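Local coordinates for protein probable dipeptidase (Pseudomonas aeruginosa, PDB 3B40) that probably acts as a metal-dependent dipeptidase of the membrane dipeptidase family M19, a TIM-barrel hydrolase that would cleave dipeptides, at residues D283-R288 / A320-G325; R272-P277 / D298-P303. The protein carries 11 engineered substitutions. All coordinates share one frame; numbering follows the deposited sequence.

Contact 1: D283-R288 / A320-G325; sequences DALRAR and ASALYG. Engineered in segment 283-288: D283 (natural residue Asn).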
loop_
_atom_site.group_PDB
_atom_site.type_symbol
_atom_site.label_atom_id
_atom_site.label_comp_id
_atom_site.label_asym_id
_atom_site.label_seq_id
_atom_site.Cartn_x
_atom_site.Cartn_y
_atom_site.Cartn_z
ATOM N N ASP A 283 -20.521 -10.138 -15.169
ATOM C CA ASP A 283 -21.721 -10.974 -14.963
ATOM C C ASP A 283 -21.852 -12.135 -15.959
ATOM O O ASP A 283 -22.184 -13.269 -15.564
ATOM C CB ASP A 283 -22.993 -10.112 -14.900
ATOM C CG ASP A 283 -23.256 -9.549 -13.493
ATOM O OD1 ASP A 283 -22.595 -9.985 -12.509
ATOM O OD2 ASP A 283 -24.154 -8.687 -13.362
ATOM N N ALA A 284 -21.531 -11.879 -17.231
ATOM C CA ALA A 284 -21.527 -12.950 -18.242
ATOM C C ALA A 284 -20.517 -14.024 -17.868
ATOM O O ALA A 284 -20.799 -15.211 -18.013
ATOM C CB ALA A 284 -21.236 -12.394 -19.643
ATOM N N LEU A 285 -19.343 -13.616 -17.369
ATOM C CA LEU A 285 -18.314 -14.579 -16.966
ATOM C C LEU A 285 -18.756 -15.374 -15.740
ATOM O O LEU A 285 -18.561 -16.577 -15.681
ATOM C CB LEU A 285 -16.980 -13.882 -16.695
ATOM C CG LEU A 285 -15.849 -14.651 -16.007
ATOM C CD1 LEU A 285 -15.274 -15.692 -16.952
ATOM C CD2 LEU A 285 -14.771 -13.707 -15.595
ATOM N N ARG A 286 -19.345 -14.685 -14.776
ATOM C CA ARG A 286 -19.808 -15.310 -13.545
ATOM C C ARG A 286 -20.857 -16.396 -13.877
ATOM O O ARG A 286 -20.740 -17.541 -13.449
ATOM C CB ARG A 286 -20.354 -14.226 -12.613
ATOM C CG ARG A 286 -19.250 -13.453 -11.867
ATOM C CD ARG A 286 -19.807 -12.290 -11.049
ATOM N NE ARG A 286 -20.554 -12.825 -9.906
ATOM C CZ ARG A 286 -19.977 -13.271 -8.801
ATOM N NH1 ARG A 286 -18.641 -13.198 -8.670
ATOM N NH2 ARG A 286 -20.725 -13.795 -7.838
ATOM N N ALA A 287 -21.847 -16.028 -14.682
ATOM C CA ALA A 287 -22.822 -16.963 -15.261
ATOM C C ALA A 287 -22.233 -18.237 -15.919
ATOM O O ALA A 287 -22.748 -19.332 -15.695
ATOM C CB ALA A 287 -23.733 -16.228 -16.231
ATOM N N ARG A 288 -21.157 -18.134 -16.701
ATOM C CA ARG A 288 -20.566 -19.381 -17.246
ATOM C C ARG A 288 -19.769 -20.221 -16.258
ATOM O O ARG A 288 -19.423 -21.365 -16.564
ATOM C CB ARG A 288 -19.797 -19.206 -18.571
ATOM C CG ARG A 288 -18.843 -18.048 -18.663
ATOM C CD ARG A 288 -18.124 -18.033 -20.023
ATOM N NE ARG A 288 -16.874 -18.826 -19.971
ATOM C CZ ARG A 288 -15.632 -18.361 -20.184
ATOM N NH1 ARG A 288 -15.410 -17.093 -20.518
ATOM N NH2 ARG A 288 -14.594 -19.187 -20.088
ATOM N N ALA A 320 -10.127 -16.699 -12.703
ATOM C CA ALA A 320 -9.205 -15.617 -12.278
ATOM C C ALA A 320 -8.564 -14.901 -13.476
ATOM O O ALA A 320 -8.642 -13.674 -13.597
ATOM C CB ALA A 320 -8.105 -16.173 -11.313
ATOM N N SER A 321 -7.948 -15.668 -14.384
ATOM C CA SER A 321 -7.317 -15.054 -15.582
ATOM C C SER A 321 -8.308 -14.225 -16.361
ATOM O O SER A 321 -8.042 -13.059 -16.659
ATOM C CB SER A 321 -6.675 -16.090 -16.486
ATOM O OG SER A 321 -5.745 -16.855 -15.735
ATOM N N ALA A 322 -9.468 -14.802 -16.649
ATOM C CA ALA A 322 -10.517 -14.083 -17.368
ATOM C C ALA A 322 -11.046 -12.856 -16.644
ATOM O O ALA A 322 -11.354 -11.848 -17.283
ATOM C CB ALA A 322 -11.685 -15.021 -17.718
ATOM N N LEU A 323 -11.212 -12.957 -15.326
ATOM C CA LEU A 323 -11.699 -11.830 -14.522
ATOM C C LEU A 323 -10.696 -10.670 -14.642
ATOM O O LEU A 323 -11.072 -9.549 -14.978
ATOM C CB LEU A 323 -11.907 -12.263 -13.059
ATOM C CG LEU A 323 -12.305 -11.232 -11.988
ATOM C CD1 LEU A 323 -13.374 -11.812 -11.146
ATOM C CD2 LEU A 323 -11.143 -10.876 -11.144
ATOM N N TYR A 324 -9.421 -10.965 -14.413
ATOM C CA TYR A 324 -8.400 -9.941 -14.441
ATOM C C TYR A 324 -8.199 -9.313 -15.826
ATOM O O TYR A 324 -7.798 -8.148 -15.926
ATOM C CB TYR A 324 -7.106 -10.457 -13.816
ATOM C CG TYR A 324 -7.200 -10.537 -12.295
ATOM C CD1 TYR A 324 -7.497 -9.401 -11.536
ATOM C CD2 TYR A 324 -7.006 -11.746 -11.622
ATOM C CE1 TYR A 324 -7.593 -9.457 -10.127
ATOM C CE2 TYR A 324 -7.095 -11.822 -10.209
ATOM C CZ TYR A 324 -7.395 -10.675 -9.477
ATOM O OH TYR A 324 -7.497 -10.732 -8.109
ATOM N N GLY A 325 -8.493 -10.066 -16.880
ATOM C CA GLY A 325 -8.440 -9.539 -18.253
ATOM C C GLY A 325 -9.503 -8.482 -18.478
ATOM O O GLY A 325 -9.249 -7.450 -19.107
#

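Contact 2: R272-P277 / D298-P303; sequences RPLSKP and DYALMP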
loop_
_atom_site.group_PDB
_atom_site.type_symbol
_atom_site.label_atom_id
_atom_site.label_comp_id
_atom_site.label_asym_id
_atom_site.label_seq_id
_atom_site.Cartn_x
_atom_site.Cartn_y
_atom_site.Cartn_z
ATOM N N ARG A 272 -12.762 4.786 -8.431
ATOM C CA ARG A 272 -13.933 4.841 -9.297
ATOM C C ARG A 272 -14.633 3.471 -9.349
ATOM O O ARG A 272 -13.974 2.480 -9.669
ATOM C CB ARG A 272 -13.502 5.227 -10.706
ATOM C CG ARG A 272 -14.660 5.314 -11.683
ATOM C CD ARG A 272 -14.173 5.497 -13.111
ATOM N NE ARG A 272 -13.706 6.850 -13.344
ATOM C CZ ARG A 272 -13.169 7.261 -14.487
ATOM N NH1 ARG A 272 -13.044 6.402 -15.484
ATOM N NH2 ARG A 272 -12.741 8.522 -14.626
ATOM N N PRO A 273 -15.956 3.419 -9.055
ATOM C CA PRO A 273 -16.741 2.180 -9.195
ATOM C C PRO A 273 -16.712 1.664 -10.651
ATOM O O PRO A 273 -16.727 2.462 -11.570
ATOM C CB PRO A 273 -18.175 2.595 -8.814
ATOM C CG PRO A 273 -18.067 3.936 -8.166
ATOM C CD PRO A 273 -16.757 4.551 -8.546
ATOM N N LEU A 274 -16.656 0.351 -10.846
ATOM C CA LEU A 274 -16.587 -0.223 -12.189
ATOM C C LEU A 274 -17.773 0.223 -13.038
ATOM O O LEU A 274 -18.924 0.229 -12.570
ATOM C CB LEU A 274 -16.546 -1.754 -12.121
ATOM C CG LEU A 274 -15.334 -2.406 -11.429
ATOM C CD1 LEU A 274 -15.516 -3.929 -11.359
ATOM C CD2 LEU A 274 -14.005 -2.079 -12.089
ATOM N N SER A 275 -17.476 0.633 -14.270
ATOM C CA SER A 275 -18.492 1.055 -15.241
ATOM C C SER A 275 -19.386 -0.110 -15.639
ATOM O O SER A 275 -18.974 -1.272 -15.557
ATOM C CB SER A 275 -17.834 1.642 -16.485
ATOM O OG SER A 275 -17.062 0.659 -17.152
ATOM N N LYS A 276 -20.607 0.202 -16.072
ATOM C CA LYS A 276 -21.578 -0.838 -16.454
ATOM C C LYS A 276 -21.077 -1.835 -17.512
ATOM O O LYS A 276 -21.301 -3.053 -17.364
ATOM C CB LYS A 276 -22.942 -0.231 -16.842
ATOM C CG LYS A 276 -24.083 -1.244 -16.861
ATOM C CD LYS A 276 -24.136 -2.017 -15.539
ATOM C CE LYS A 276 -25.545 -2.530 -15.228
ATOM N NZ LYS A 276 -25.828 -3.825 -15.887
ATOM N N PRO A 277 -20.393 -1.344 -18.587
ATOM C CA PRO A 277 -19.863 -2.328 -19.558
ATOM C C PRO A 277 -18.944 -3.388 -18.955
ATOM O O PRO A 277 -18.901 -4.528 -19.439
ATOM C CB PRO A 277 -19.092 -1.457 -20.565
ATOM C CG PRO A 277 -19.799 -0.127 -20.501
ATOM C CD PRO A 277 -20.119 0.041 -19.025
ATOM N N ASP A 298 -17.032 -6.205 -4.209
ATOM C CA ASP A 298 -15.978 -6.968 -3.548
ATOM C C ASP A 298 -15.521 -8.188 -4.356
ATOM O O ASP A 298 -14.320 -8.496 -4.418
ATOM C CB ASP A 298 -16.411 -7.393 -2.155
ATOM C CG ASP A 298 -16.560 -6.230 -1.209
ATOM O OD1 ASP A 298 -15.649 -5.391 -1.109
ATOM O OD2 ASP A 298 -17.596 -6.165 -0.536
ATOM N N TYR A 299 -16.482 -8.868 -4.979
ATOM C CA TYR A 299 -16.189 -10.065 -5.768
ATOM C C TYR A 299 -16.011 -9.757 -7.251
ATOM O O TYR A 299 -15.833 -10.680 -8.053
ATOM C CB TYR A 299 -17.308 -11.101 -5.615
ATOM C CG TYR A 299 -17.558 -11.599 -4.195
ATOM C CD1 TYR A 299 -16.602 -11.440 -3.183
ATOM C CD2 TYR A 299 -18.740 -12.281 -3.892
ATOM C CE1 TYR A 299 -16.853 -11.896 -1.892
ATOM C CE2 TYR A 299 -19.002 -12.756 -2.616
ATOM C CZ TYR A 299 -18.063 -12.563 -1.627
ATOM O OH TYR A 299 -18.327 -13.039 -0.390
ATOM N N ALA A 300 -16.111 -8.469 -7.603
ATOM C CA ALA A 300 -15.873 -7.990 -8.952
ATOM C C ALA A 300 -14.385 -7.758 -9.121
ATOM O O ALA A 300 -13.838 -7.972 -10.209
ATOM C CB ALA A 300 -16.618 -6.680 -9.205
ATOM N N LEU A 301 -13.736 -7.305 -8.047
ATOM C CA LEU A 301 -12.327 -6.857 -8.123
ATOM C C LEU A 301 -11.348 -7.973 -7.843
ATOM O O LEU A 301 -10.145 -7.820 -8.024
ATOM C CB LEU A 301 -12.085 -5.670 -7.176
ATOM C CG LEU A 301 -12.939 -4.415 -7.391
ATOM C CD1 LEU A 301 -12.665 -3.372 -6.302
ATOM C CD2 LEU A 301 -12.697 -3.801 -8.768
ATOM N N MET A 302 -11.871 -9.114 -7.391
ATOM C CA MET A 302 -11.041 -10.257 -7.089
ATOM C C MET A 302 -11.948 -11.487 -7.076
ATOM O O MET A 302 -13.157 -11.353 -6.863
ATOM C CB MET A 302 -10.392 -10.060 -5.714
ATOM C CG MET A 302 -11.416 -10.145 -4.576
ATOM S SD MET A 302 -10.707 -10.657 -3.016
ATOM C CE MET A 302 -12.162 -10.480 -1.955
ATOM N N PRO A 303 -11.399 -12.676 -7.380
ATOM C CA PRO A 303 -12.186 -13.903 -7.229
ATOM C C PRO A 303 -12.491 -14.235 -5.766
ATOM O O PRO A 303 -11.800 -15.057 -5.173
ATOM C CB PRO A 303 -11.289 -14.972 -7.865
ATOM C CG PRO A 303 -9.913 -14.388 -7.809
ATOM C CD PRO A 303 -10.080 -12.936 -7.985
#

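Contact 1: D283-R288 / A320-G325
L285 reaches from helix 276-288 to the backbone and side chains of A322 and L323 on helix 313-328. Its CB already points toward the partner helix but stops short of contact with 320-325, and CG, anti to the backbone N (chi1 168°), carries the fork forward. The two methyls then divide the work. CD1 lies 3.7 Å from A322 CB, a methyl-to-methyl contact. CD2 is turned the other way along the partner helix and settles on the backbone between the two residues: it is 3.6 Å from L323 N, 3.8 Å from L323 CA and 4.1 Å from L323 CB. A322 CB is also 4.0 Å from L285 CD2, which places this small side chain alongside the fork. L323 thus meets L285 through N, CA and CB, while its own CD2 lies 3.8 Å above the plane of the Y324 ring, over its centre.

L285 further touches Y319 and I326. Y319, A322, L323 and I326 are spaced i, i+3, i+4, i+7, consistent with L285 as a knob in knobs-into-holes packing. Beside it, R286 turns to the loop, where its NH2 forms a salt bridge with D305 OD1 and its NE a hydrogen bond to P292 O, satisfying polar atoms of a buried side chain.

L285 CD2 rests against L323 N in a van der Waals contact with the helix backbone, and no hydrogen bond or salt bridge crosses between the segments. With 125 Å² buried in all, cohesion here depends on shape fit rather than on directional bonds.

Contact 2: R272-P277 / D298-P303
L274 overlaps L301 and A300 with the end of its side chain, and one methyl, CD1, meets both: it lies 3.7 Å from A300 CB and 3.8 Å from L301 CD2. The meeting with L301 is broader than a single methyl pair, because L301 CD2 is also 4.0 Å from both CG and CD2 of L274 and therefore sits against the whole fork. The two leucine side chains run antiparallel, alongside one another, each showing its flank to the other. In L301 the first torsion sets CG anti to the carbonyl carbon (chi1 -58°), which brings the branch closer to L274 than the direction of CB alone would suggest. A300, by contrast, already has its CB aimed at the partner segment.

No hydrogen bond joins the two segments; they bury 106 Å², and the side-chain contacts between them are apolar. Polar groups nearby find partners elsewhere: S275, at the N-cap position of helix 276-288, makes no capping bond with its side chain, and its OG is instead hydrogen-bonded to E330 OE1.

L274 also packs on L279 and L282, and A300 on L282, so helix 276-288 joins the same apolar cluster. The contact thus lies where the chain, having left barrel strand 261-265 and passed helix 268-271, enters helix 276-288, and it draws in the connecting loop that precedes helix 313-328.

Overall arrangement
From the N terminus the segments come in the order 272-277, 283-288, 298-303, 320-325, so the two contacts alternate and their loops cross. Contact 2 closes a loop of 20 intervening residues and contact 1 one of 31; both involve helix 276-288, contact 2 through the residues leading into its start and contact 1 near its end. Their centres are 11 Å apart and they pack directly: Y324 OH is 3.4 Å from P303 CD. Together they tie helices 276-288 and 313-328 to the loop between them, all within the long connection that, with helix 335-349, leads from strand 261-265 to its parallel neighbour 354-357.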